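Local coordinates for protein 6-phosphogluconate dehydrogenase (Decarboxylating) (Geobacter metallireducens, PDB 4E21) that probably catalyses the NADP-linked oxidative decarboxylation of 6-phosphogluconate, a step of the pentose phosphate pathway, at residues B[115-120]-B[205-210]; B[137-142]-B[154-159]. One frame throughout, in Å; residues are numbered along the deposited sequence.

Contact 1 of 2, residues B[115-120]-B[205-210]; sequences GNSHYQ and AGHFVK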
ATOM      1  N   GLY B 115      -1.708 -30.383  -8.580  1.00 30.69           N
ATOM      2  CA  GLY B 115      -0.621 -29.591  -8.034  1.00 29.86           C
ATOM      3  C   GLY B 115      -0.829 -28.104  -8.248  1.00 31.53           C
ATOM      4  O   GLY B 115      -1.931 -27.655  -8.569  1.00 29.64           O
ATOM      5  N   ASN B 116       0.249 -27.346  -8.083  1.00 33.19           N
ATOM      6  CA  ASN B 116       0.231 -25.898  -8.227  1.00 33.47           C
ATOM      7  C   ASN B 116       0.629 -25.433  -9.621  1.00 32.47           C
ATOM      8  O   ASN B 116       1.659 -24.801  -9.805  1.00 33.60           O
ATOM      9  CB  ASN B 116       1.163 -25.289  -7.187  1.00 36.94           C
ATOM     10  CG  ASN B 116       0.741 -25.635  -5.779  1.00 41.70           C
ATOM     11  OD1 ASN B 116      -0.372 -25.307  -5.363  1.00 44.11           O
ATOM     12  ND2 ASN B 116       1.620 -26.309  -5.034  1.00 44.53           N
ATOM     13  N   SER B 117      -0.187 -25.770 -10.609  1.00 32.46           N
ATOM     14  CA  SER B 117       0.040 -25.319 -11.967  1.00 30.69           C
ATOM     15  C   SER B 117      -0.670 -23.990 -12.155  1.00 27.63           C
ATOM     16  O   SER B 117      -1.668 -23.723 -11.486  1.00 27.40           O
ATOM     17  CB  SER B 117      -0.506 -26.354 -12.960  1.00 29.31           C
ATOM     18  OG  SER B 117       0.403 -27.432 -13.108  1.00 33.86           O
ATOM     19  N   HIS B 118      -0.153 -23.157 -13.053  1.00 25.80           N
ATOM     20  CA  HIS B 118      -0.834 -21.932 -13.414  1.00 25.72           C
ATOM     21  C   HIS B 118      -1.972 -22.236 -14.401  1.00 26.59           C
ATOM     22  O   HIS B 118      -1.787 -22.969 -15.371  1.00 27.35           O
ATOM     23  CB  HIS B 118       0.141 -20.919 -14.007  1.00 26.63           C
ATOM     24  CG  HIS B 118      -0.489 -19.590 -14.287  1.00 28.16           C
ATOM     25  ND1 HIS B 118      -1.041 -19.269 -15.508  1.00 28.34           N
ATOM     26  CD2 HIS B 118      -0.703 -18.520 -13.482  1.00 28.78           C
ATOM     27  CE1 HIS B 118      -1.536 -18.044 -15.456  1.00 30.08           C
ATOM     28  NE2 HIS B 118      -1.352 -17.570 -14.235  1.00 27.87           N
ATOM     29  N   TYR B 119      -3.147 -21.671 -14.163  1.00 25.88           N
ATOM     30  CA  TYR B 119      -4.320 -22.030 -14.956  1.00 25.72           C
ATOM     31  C   TYR B 119      -4.155 -21.859 -16.467  1.00 25.53           C
ATOM     32  O   TYR B 119      -4.756 -22.602 -17.229  1.00 26.33           O
ATOM     33  CB  TYR B 119      -5.567 -21.285 -14.474  1.00 24.86           C
ATOM     34  CG  TYR B 119      -5.663 -19.874 -14.995  1.00 25.86           C
ATOM     35  CD1 TYR B 119      -6.462 -19.573 -16.092  1.00 26.58           C
ATOM     36  CD2 TYR B 119      -4.949 -18.834 -14.390  1.00 26.36           C
ATOM     37  CE1 TYR B 119      -6.557 -18.274 -16.574  1.00 28.23           C
ATOM     38  CE2 TYR B 119      -5.026 -17.532 -14.868  1.00 26.08           C
ATOM     39  CZ  TYR B 119      -5.839 -17.254 -15.956  1.00 27.93           C
ATOM     40  OH  TYR B 119      -5.927 -15.959 -16.445  1.00 28.99           O
ATOM     41  N   GLN B 120      -3.362 -20.898 -16.917  1.00 26.34           N
ATOM     42  CA  GLN B 120      -3.157 -20.760 -18.363  1.00 27.81           C
ATOM     43  C   GLN B 120      -2.517 -22.019 -18.981  1.00 30.25           C
ATOM     44  O   GLN B 120      -2.790 -22.361 -20.146  1.00 26.18           O
ATOM     45  CB  GLN B 120      -2.389 -19.486 -18.722  1.00 29.60           C
ATOM     46  CG  GLN B 120      -3.285 -18.242 -18.679  1.00 32.97           C
ATOM     47  CD  GLN B 120      -2.530 -16.909 -18.507  1.00 35.57           C
ATOM     48  OE1 GLN B 120      -1.366 -16.774 -18.900  1.00 40.14           O
ATOM     49  NE2 GLN B 120      -3.210 -15.917 -17.934  1.00 32.69           N
ATOM     50  N   ALA B 205     -10.283 -23.382 -14.277  1.00 24.59           N
ATOM     51  CA  ALA B 205     -11.088 -22.646 -13.308  1.00 23.79           C
ATOM     52  C   ALA B 205     -10.759 -23.047 -11.867  1.00 25.29           C
ATOM     53  O   ALA B 205     -10.798 -22.195 -10.956  1.00 20.95           O
ATOM     54  CB  ALA B 205     -12.572 -22.815 -13.589  1.00 21.06           C
ATOM     55  N   GLY B 206     -10.455 -24.332 -11.663  1.00 21.90           N
ATOM     56  CA  GLY B 206     -10.081 -24.833 -10.353  1.00 21.51           C
ATOM     57  C   GLY B 206      -8.780 -24.186  -9.880  1.00 23.91           C
ATOM     58  O   GLY B 206      -8.693 -23.710  -8.750  1.00 19.31           O
ATOM     59  N   HIS B 207      -7.766 -24.177 -10.750  1.00 23.15           N
ATOM     60  CA  HIS B 207      -6.485 -23.566 -10.410  1.00 23.35           C
ATOM     61  C   HIS B 207      -6.604 -22.047 -10.350  1.00 22.40           C
ATOM     62  O   HIS B 207      -5.891 -21.415  -9.592  1.00 20.77           O
ATOM     63  CB  HIS B 207      -5.375 -23.969 -11.386  1.00 23.82           C
ATOM     64  CG  HIS B 207      -4.845 -25.351 -11.157  1.00 25.81           C
ATOM     65  ND1 HIS B 207      -4.185 -26.069 -12.128  1.00 25.98           N
ATOM     66  CD2 HIS B 207      -4.880 -26.147 -10.062  1.00 25.75           C
ATOM     67  CE1 HIS B 207      -3.835 -27.245 -11.647  1.00 26.47           C
ATOM     68  NE2 HIS B 207      -4.247 -27.322 -10.396  1.00 28.08           N
ATOM     69  N   PHE B 208      -7.504 -21.468 -11.138  1.00 21.49           N
ATOM     70  CA  PHE B 208      -7.725 -20.026 -11.066  1.00 21.82           C
ATOM     71  C   PHE B 208      -8.254 -19.647  -9.674  1.00 22.16           C
ATOM     72  O   PHE B 208      -7.757 -18.723  -9.026  1.00 21.89           O
ATOM     73  CB  PHE B 208      -8.698 -19.551 -12.140  1.00 21.80           C
ATOM     74  CG  PHE B 208      -8.788 -18.048 -12.258  1.00 22.95           C
ATOM     75  CD1 PHE B 208      -9.469 -17.298 -11.300  1.00 22.11           C
ATOM     76  CD2 PHE B 208      -8.201 -17.386 -13.328  1.00 23.53           C
ATOM     77  CE1 PHE B 208      -9.551 -15.910 -11.398  1.00 21.37           C
ATOM     78  CE2 PHE B 208      -8.282 -15.990 -13.436  1.00 25.67           C
ATOM     79  CZ  PHE B 208      -8.962 -15.254 -12.461  1.00 23.32           C
ATOM     80  N   VAL B 209      -9.252 -20.381  -9.208  1.00 22.11           N
ATOM     81  CA  VAL B 209      -9.813 -20.102  -7.904  1.00 21.68           C
ATOM     82  C   VAL B 209      -8.844 -20.439  -6.772  1.00 21.89           C
ATOM     83  O   VAL B 209      -8.802 -19.733  -5.768  1.00 23.84           O
ATOM     84  CB  VAL B 209     -11.183 -20.776  -7.705  1.00 22.15           C
ATOM     85  CG1 VAL B 209     -11.669 -20.581  -6.254  1.00 19.94           C
ATOM     86  CG2 VAL B 209     -12.201 -20.195  -8.703  1.00 19.99           C
ATOM     87  N   LYS B 210      -8.058 -21.500  -6.918  1.00 21.52           N
ATOM     88  CA  LYS B 210      -7.099 -21.859  -5.867  1.00 22.61           C
ATOM     89  C   LYS B 210      -6.014 -20.779  -5.734  1.00 21.82           C
ATOM     90  O   LYS B 210      -5.558 -20.455  -4.633  1.00 21.21           O
ATOM     91  CB  LYS B 210      -6.472 -23.234  -6.154  1.00 23.49           C
ATOM     92  CG  LYS B 210      -5.138 -23.469  -5.472  1.00 22.36           C
ATOM     93  CD  LYS B 210      -5.308 -23.798  -4.011  1.00 25.56           C
ATOM     94  CE  LYS B 210      -3.983 -23.707  -3.260  1.00 26.14           C
ATOM     95  NZ  LYS B 210      -2.996 -24.671  -3.789  1.00 33.14           N
TER
HETATM   96  O   HOH W   1      -3.591 -27.316  -5.868  1.00 32.54           O
HETATM   97  O   HOH W   2      -3.105 -21.710  -9.388  1.00 28.51           O
HETATM   98  O   HOH W   3      -3.622 -20.428 -11.558  1.00 25.21           O
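Tyr119 and Phe208 form the aromatic end of a partly buried loop-to-helix contact, where the start of helix 119-130 meets the first turns of the long helix 205-232. The two rings make a T-shaped stack. Their centroids lie 4.8 Å apart and their planes stand at 72°. Phe208 CD2 sits over the centre of the Tyr119 ring, and its edge CH points into that face. Gln120 CG covers the opposite face. Tyr119 CG is placed between the backbone N and the carbonyl carbon (chi1 81°), and this turns the ring alongside the Phe208 side chain. Gln120 NE2 donates to Tyr119 OH at 3.1 Å, and Phe255 O of the second subunit also bonds this hydroxyl.

His207 fills the middle. Its CE1 packs on Ser117 CB at 3.7 Å, and Ser117 N lies above one face of the ring, toward the rim. The ring's ND1 is hydrogen-bonded to Asp122 OD2. One water joins Ser117 O to His207 O, and another takes the N-H of Tyr119 and reaches His207 O weakly.

The last link is polar. Lys210 NZ gives a weak bond to Asn116 OD1 at 3.1 Å, the lysine chain bending at chi2 and chi4. A third water bridges Gly115 O and, weakly, Lys210 NZ. A methylpentanediol, probably from the crystallisation liquor, lies about 6 Å from the Asn116 side chain. The arrangement is characteristic of the 6-phosphogluconate dehydrogenase family, in which a long helix of the C-terminal domain packs against the Rossmann-type coenzyme domain, which probably binds NADP, and the cleft between them holds the active site.

Contact 2 of 2, residues B[137-142]-B[154-159]; sequences VDVGTS and LMIGGE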
ATOM      1  N   VAL B 137      -8.431 -32.645 -16.196  1.00 25.75           N
ATOM      2  CA  VAL B 137      -9.087 -31.982 -15.067  1.00 24.24           C
ATOM      3  C   VAL B 137      -8.095 -31.300 -14.113  1.00 25.01           C
ATOM      4  O   VAL B 137      -7.133 -31.926 -13.656  1.00 24.81           O
ATOM      5  CB  VAL B 137      -9.957 -32.988 -14.292  1.00 25.49           C
ATOM      6  CG1 VAL B 137     -10.694 -32.305 -13.155  1.00 23.79           C
ATOM      7  CG2 VAL B 137     -10.951 -33.638 -15.234  1.00 26.38           C
ATOM      8  N   ASP B 138      -8.317 -30.009 -13.833  1.00 25.07           N
ATOM      9  CA  ASP B 138      -7.464 -29.279 -12.889  1.00 24.71           C
ATOM     10  C   ASP B 138      -8.099 -29.205 -11.506  1.00 24.14           C
ATOM     11  O   ASP B 138      -9.277 -28.877 -11.356  1.00 24.83           O
ATOM     12  CB  ASP B 138      -7.045 -27.884 -13.403  1.00 24.43           C
ATOM     13  CG  ASP B 138      -8.235 -27.008 -13.816  1.00 25.35           C
ATOM     14  OD1 ASP B 138      -8.836 -27.244 -14.888  1.00 26.21           O
ATOM     15  OD2 ASP B 138      -8.555 -26.057 -13.081  1.00 25.95           O
ATOM     16  N   VAL B 139      -7.325 -29.562 -10.496  1.00 22.33           N
ATOM     17  CA  VAL B 139      -7.805 -29.479  -9.131  1.00 23.63           C
ATOM     18  C   VAL B 139      -6.843 -28.649  -8.298  1.00 25.57           C
ATOM     19  O   VAL B 139      -5.669 -28.985  -8.169  1.00 26.96           O
ATOM     20  CB  VAL B 139      -8.029 -30.879  -8.483  1.00 23.98           C
ATOM     21  CG1 VAL B 139      -8.390 -30.742  -7.004  1.00 25.26           C
ATOM     22  CG2 VAL B 139      -9.128 -31.632  -9.207  1.00 23.03           C
ATOM     23  N   GLY B 140      -7.333 -27.530  -7.779  1.00 24.82           N
ATOM     24  CA  GLY B 140      -6.601 -26.786  -6.782  1.00 22.87           C
ATOM     25  C   GLY B 140      -6.997 -27.371  -5.446  1.00 25.82           C
ATOM     26  O   GLY B 140      -8.184 -27.433  -5.111  1.00 25.44           O
ATOM     27  N   THR B 141      -6.017 -27.833  -4.683  1.00 26.54           N
ATOM     28  CA  THR B 141      -6.333 -28.438  -3.406  1.00 27.62           C
ATOM     29  C   THR B 141      -5.774 -27.575  -2.281  1.00 31.06           C
ATOM     30  O   THR B 141      -4.671 -27.026  -2.368  1.00 33.26           O
ATOM     31  CB  THR B 141      -5.878 -29.928  -3.322  1.00 32.33           C
ATOM     32  OG1 THR B 141      -4.746 -30.057  -2.463  1.00 35.94           O
ATOM     33  CG2 THR B 141      -5.545 -30.478  -4.700  1.00 28.18           C
ATOM     34  N   SER B 142      -6.580 -27.380  -1.251  1.00 30.34           N
ATOM     35  CA  SER B 142      -6.124 -26.625  -0.105  1.00 28.06           C
ATOM     36  C   SER B 142      -6.264 -27.518   1.120  1.00 30.80           C
ATOM     37  O   SER B 142      -7.051 -28.471   1.116  1.00 30.37           O
ATOM     38  CB  SER B 142      -6.942 -25.346   0.045  1.00 27.21           C
ATOM     39  OG  SER B 142      -6.732 -24.779   1.335  1.00 33.01           O
ATOM     40  N   LEU B 154     -11.397 -28.653  -2.321  1.00 23.59           N
ATOM     41  CA  LEU B 154     -11.073 -28.957  -3.724  1.00 26.36           C
ATOM     42  C   LEU B 154     -11.787 -28.027  -4.688  1.00 25.28           C
ATOM     43  O   LEU B 154     -13.021 -27.886  -4.659  1.00 26.14           O
ATOM     44  CB  LEU B 154     -11.445 -30.397  -4.079  1.00 23.96           C
ATOM     45  CG  LEU B 154     -10.754 -31.486  -3.265  1.00 26.77           C
ATOM     46  CD1 LEU B 154     -11.148 -32.876  -3.769  1.00 27.77           C
ATOM     47  CD2 LEU B 154      -9.258 -31.310  -3.324  1.00 27.06           C
HETATM   48  N   MSE B 155     -11.000 -27.387  -5.534  1.00 22.94           N
HETATM   49  CA  MSE B 155     -11.528 -26.454  -6.502  1.00 23.25           C
HETATM   50  C   MSE B 155     -11.201 -27.010  -7.885  1.00 24.93           C
HETATM   51  O   MSE B 155     -10.027 -27.168  -8.253  1.00 22.75           O
HETATM   52  CB  MSE B 155     -10.914 -25.071  -6.267  1.00 23.72           C
HETATM   53  CG  MSE B 155     -11.321 -24.450  -4.910  1.00 22.23           C
HETATM   54 SE   MSE B 155      -9.852 -23.426  -4.156  0.64 26.25          SE
HETATM   55  CE  MSE B 155      -9.147 -24.725  -2.873  1.00 22.54           C
ATOM     56  N   ILE B 156     -12.258 -27.322  -8.637  1.00 26.42           N
ATOM     57  CA  ILE B 156     -12.170 -28.215  -9.790  1.00 23.21           C
ATOM     58  C   ILE B 156     -12.570 -27.523 -11.084  1.00 23.26           C
ATOM     59  O   ILE B 156     -13.631 -26.899 -11.155  1.00 23.93           O
ATOM     60  CB  ILE B 156     -13.059 -29.453  -9.558  1.00 25.47           C
ATOM     61  CG1 ILE B 156     -12.799 -30.037  -8.157  1.00 25.06           C
ATOM     62  CG2 ILE B 156     -12.846 -30.495 -10.658  1.00 23.86           C
ATOM     63  CD1 ILE B 156     -13.908 -30.972  -7.646  1.00 23.75           C
ATOM     64  N   GLY B 157     -11.701 -27.601 -12.090  1.00 21.71           N
ATOM     65  CA  GLY B 157     -12.020 -27.103 -13.422  1.00 22.71           C
ATOM     66  C   GLY B 157     -11.957 -28.203 -14.481  1.00 24.82           C
ATOM     67  O   GLY B 157     -11.171 -29.150 -14.368  1.00 24.21           O
ATOM     68  N   GLY B 158     -12.769 -28.076 -15.527  1.00 27.17           N
ATOM     69  CA  GLY B 158     -12.745 -29.028 -16.629  1.00 26.37           C
ATOM     70  C   GLY B 158     -14.131 -29.434 -17.086  1.00 27.18           C
ATOM     71  O   GLY B 158     -15.115 -28.858 -16.633  1.00 26.93           O
ATOM     72  N   GLU B 159     -14.220 -30.417 -17.979  1.00 26.43           N
ATOM     73  CA  GLU B 159     -15.512 -30.802 -18.553  1.00 27.84           C
ATOM     74  C   GLU B 159     -16.485 -31.393 -17.533  1.00 28.16           C
ATOM     75  O   GLU B 159     -16.103 -32.183 -16.674  1.00 26.54           O
ATOM     76  CB  GLU B 159     -15.309 -31.807 -19.684  1.00 30.68           C
ATOM     77  CG  GLU B 159     -14.786 -31.201 -20.980  1.00 30.65           C
ATOM     78  CD  GLU B 159     -14.292 -32.267 -21.937  1.00 35.69           C
ATOM     79  OE1 GLU B 159     -14.762 -33.431 -21.821  1.00 40.09           O
ATOM     80  OE2 GLU B 159     -13.423 -31.955 -22.788  1.00 35.68           O
TER
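Val139 and Leu154 cross on one face of an antiparallel strand pair, with Val139 CG1 3.8 Å from Leu154 CD2. The same leucine methyl lies 3.7 Å from Thr141 CB, so it sits between two side chains of the neighbouring strand. Val139 and Ile156 lie side by side and point the same way. Further along, Val137 CG1 meets Ile156 CG2 at 3.8 Å. With CG1 anti to the backbone N (chi1 -177°), Val137 directs this methyl to the partner strand. Phe170 of helix 167-173 covers Val139, Leu154 and Ile156.

The backbones join Asp138 to Gly157 and Gly140 to Met155 as hydrogen-bonded pairs. Met155 N reaches Gly140 O at 2.8 Å, and the N-H of Gly157 points almost straight at Asp138 O (170°). The bond from Asp138 N is more bent, its donor tilted 25° from the carbonyl plane of Gly157. These strands belong to the mixed sheet of the Rossmann-type domain. Strand 135-142 runs parallel to 110-113 on its other flank, and strand 153-157 turns back beside it.

The other face carries Asp138 and Met155. The carboxylate of Asp138 leans over Gly157, where OD2 is 3.6 Å from Gly157 CA. A side chain at Gly157 would collide with it. Asp138 OD1 accepts from Gly204 N and OD2 from His207 N, at the start of helix 205-232. Replacing Asp138 by alanine is likely to leave the N-H groups of Gly204 and His207 without this carboxylate and to open a gap beside Gly157. Met155 is a selenomethionine whose chain bends at chi2 and chi3, bringing CE 3.7 Å from Ser142 CB. Trp269 of the second subunit packs on it.

Contact 2 lies in the buried core, and every touching residue there is buried. Contact 1 is only partly buried and reaches an exposed asparagine. Contact 2 joins two strands of one sheet within the coenzyme-binding domain. Contact 1 joins that domain to the long helix of the C-terminal domain. Contact 2 rests mainly on regular backbone bonds and aliphatic packing, with one buried carboxylate, whereas contact 1 relies on aromatic rings, waters and a weak lysine bond. Their centres are 7 Å apart. Helix 205-232, one side of contact 1, also rests on the strands of contact 2: the Asp138 carboxylate ties the sheet to its first turn, and Lys210 NZ reaches Thr141 O weakly. Both contacts also touch the second subunit.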